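Local coordinates for L-Ala-D/L-Glu Epimerase (Escherichia coli, PDB 1JPD), which belongs to the enolase superfamily, in which an N-terminal capping domain is joined to a C-terminal beta/alpha barrel, at residues Tyr244-Ile249 and Val296-Leu301. Numbering follows the deposited sequence.
Sequences YEMVNI and VSFADL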
loop_
_atom_site.group_PDB
_atom_site.type_symbol
_atom_site.label_atom_id
_atom_site.label_comp_id
_atom_site.label_asym_id
_atom_site.label_seq_id
_atom_site.Cartn_x
_atom_site.Cartn_y
_atom_site.Cartn_z
ATOM N N TYR A 244 17.261 -0.910 -5.372
ATOM C CA TYR A 244 16.009 -0.296 -5.785
ATOM C C TYR A 244 16.061 1.241 -5.858
ATOM O O TYR A 244 16.772 1.896 -5.092
ATOM C CB TYR A 244 14.882 -0.707 -4.823
ATOM C CG TYR A 244 14.647 -2.199 -4.699
ATOM C CD1 TYR A 244 15.368 -2.974 -3.792
ATOM C CD2 TYR A 244 13.706 -2.835 -5.495
ATOM C CE1 TYR A 244 15.151 -4.350 -3.681
ATOM C CE2 TYR A 244 13.483 -4.205 -5.393
ATOM C CZ TYR A 244 14.205 -4.958 -4.488
ATOM O OH TYR A 244 13.973 -6.313 -4.402
ATOM N N GLU A 245 15.290 1.810 -6.777
ATOM C CA GLU A 245 15.231 3.253 -6.919
ATOM C C GLU A 245 14.026 3.784 -6.160
ATOM O O GLU A 245 14.020 4.933 -5.714
ATOM C CB GLU A 245 15.111 3.647 -8.393
ATOM C CG GLU A 245 16.414 3.582 -9.160
ATOM C CD GLU A 245 16.818 2.172 -9.540
ATOM O OE1 GLU A 245 18.039 1.918 -9.624
ATOM O OE2 GLU A 245 15.923 1.325 -9.774
ATOM N N MET A 246 13.016 2.931 -5.997
ATOM C CA MET A 246 11.768 3.306 -5.322
ATOM C C MET A 246 11.329 2.293 -4.256
ATOM O O MET A 246 11.665 1.111 -4.336
ATOM C CB MET A 246 10.662 3.443 -6.378
ATOM C CG MET A 246 9.309 3.916 -5.876
ATOM S SD MET A 246 8.113 3.908 -7.243
ATOM C CE MET A 246 8.802 5.235 -8.276
ATOM N N VAL A 247 10.582 2.765 -3.261
ATOM C CA VAL A 247 10.071 1.892 -2.209
ATOM C C VAL A 247 8.556 2.024 -2.181
ATOM O O VAL A 247 8.026 3.122 -2.327
ATOM C CB VAL A 247 10.625 2.270 -0.810
ATOM C CG1 VAL A 247 12.135 2.141 -0.792
ATOM C CG2 VAL A 247 10.209 3.683 -0.444
ATOM N N ASN A 248 7.857 0.906 -2.019
ATOM C CA ASN A 248 6.397 0.921 -1.958
ATOM C C ASN A 248 5.995 0.933 -0.480
ATOM O O ASN A 248 6.153 -0.068 0.221
ATOM C CB ASN A 248 5.838 -0.328 -2.646
ATOM C CG ASN A 248 4.319 -0.362 -2.661
ATOM O OD1 ASN A 248 3.669 -0.029 -1.671
ATOM N ND2 ASN A 248 3.748 -0.788 -3.779
ATOM N N ILE A 249 5.491 2.066 -0.007
ATOM C CA ILE A 249 5.079 2.207 1.391
ATOM C C ILE A 249 3.650 1.720 1.632
ATOM O O ILE A 249 2.722 2.129 0.934
ATOM C CB ILE A 249 5.151 3.688 1.853
ATOM C CG1 ILE A 249 6.586 4.202 1.744
ATOM C CG2 ILE A 249 4.645 3.815 3.291
ATOM C CD1 ILE A 249 6.717 5.705 1.955
ATOM N N VAL A 296 4.135 11.040 -2.902
ATOM C CA VAL A 296 4.451 9.919 -3.778
ATOM C C VAL A 296 4.249 10.090 -5.282
ATOM O O VAL A 296 3.384 10.845 -5.725
ATOM C CB VAL A 296 3.688 8.664 -3.306
ATOM C CG1 VAL A 296 4.086 8.333 -1.862
ATOM C CG2 VAL A 296 2.193 8.900 -3.394
ATOM N N SER A 297 5.068 9.366 -6.047
ATOM C CA SER A 297 5.048 9.375 -7.508
ATOM C C SER A 297 3.848 8.607 -8.050
ATOM O O SER A 297 3.278 8.967 -9.082
ATOM C CB SER A 297 6.329 8.741 -8.059
ATOM O OG SER A 297 7.486 9.430 -7.620
ATOM N N PHE A 298 3.479 7.531 -7.359
ATOM C CA PHE A 298 2.335 6.722 -7.760
ATOM C C PHE A 298 1.509 6.377 -6.537
ATOM O O PHE A 298 2.052 6.174 -5.457
ATOM C CB PHE A 298 2.786 5.424 -8.436
ATOM C CG PHE A 298 3.676 5.635 -9.621
ATOM C CD1 PHE A 298 5.059 5.554 -9.491
ATOM C CD2 PHE A 298 3.136 5.953 -10.865
ATOM C CE1 PHE A 298 5.890 5.785 -10.580
ATOM C CE2 PHE A 298 3.959 6.186 -11.957
ATOM C CZ PHE A 298 5.338 6.104 -11.816
ATOM N N ALA A 299 0.196 6.324 -6.713
ATOM C CA ALA A 299 -0.699 5.974 -5.625
ATOM C C ALA A 299 -1.496 4.746 -6.044
ATOM O O ALA A 299 -2.206 4.774 -7.050
ATOM C CB ALA A 299 -1.645 7.124 -5.319
ATOM N N ASP A 300 -1.355 3.664 -5.288
ATOM C CA ASP A 300 -2.094 2.438 -5.564
ATOM C C ASP A 300 -2.975 2.236 -4.329
ATOM O O ASP A 300 -2.620 1.494 -3.408
ATOM C CB ASP A 300 -1.123 1.269 -5.754
ATOM C CG ASP A 300 -1.820 0.003 -6.215
ATOM O OD1 ASP A 300 -3.026 0.071 -6.535
ATOM O OD2 ASP A 300 -1.167 -1.065 -6.266
ATOM N N LEU A 301 -4.124 2.916 -4.315
ATOM C CA LEU A 301 -5.034 2.866 -3.174
ATOM C C LEU A 301 -6.431 2.329 -3.445
ATOM O O LEU A 301 -7.331 2.547 -2.635
ATOM C CB LEU A 301 -5.183 4.268 -2.578
ATOM C CG LEU A 301 -3.924 5.062 -2.227
ATOM C CD1 LEU A 301 -4.290 6.524 -1.977
ATOM C CD2 LEU A 301 -3.257 4.448 -1.003
#
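Glu-245 OE2 accepts hydrogen bonds from the backbone N of Ile-225 and from ND1 of His-221; the next residue, Met-246, points inward to meet Phe-298. No hydrogen bond joins residues 244-249 to 296-301, because the parallel strand 273-276 runs between strands 246-249 and 298-299 in the barrel wall; CA of Met-246 and CA of Ser-297 are still 9.3 Å apart. Side chains must therefore span the gap, and an unbranched methionine is long enough to do so. With CG anti to the backbone N (chi1 -176°) and the next bond also extended, the chain runs out straight before bending at SD, which brings CE to the rim of the Phe-298 ring. The methyl lies in the ring plane, with Met-246 CE 3.8 Å from Phe-298 CE1, and the two side chains cross nearly at right angles. Phenylalanine suits this place because its flat ring offers the methyl an apolar edge. SD is also at the edge, 5.4 Å from the ring centroid and 80° off its normal, an edge-on Met-aromatic contact. Ser-297 CB touches the same methyl more loosely. Two residues further along, Asn-248 in the strand and Asp-300 just past strand 298-299 are polar, bonding Glu-205 and Lys-152. The apolar pair sits at the N-terminal end of the barrel strands, held by dispersion and probably by weak sulfur attraction to ring hydrogens.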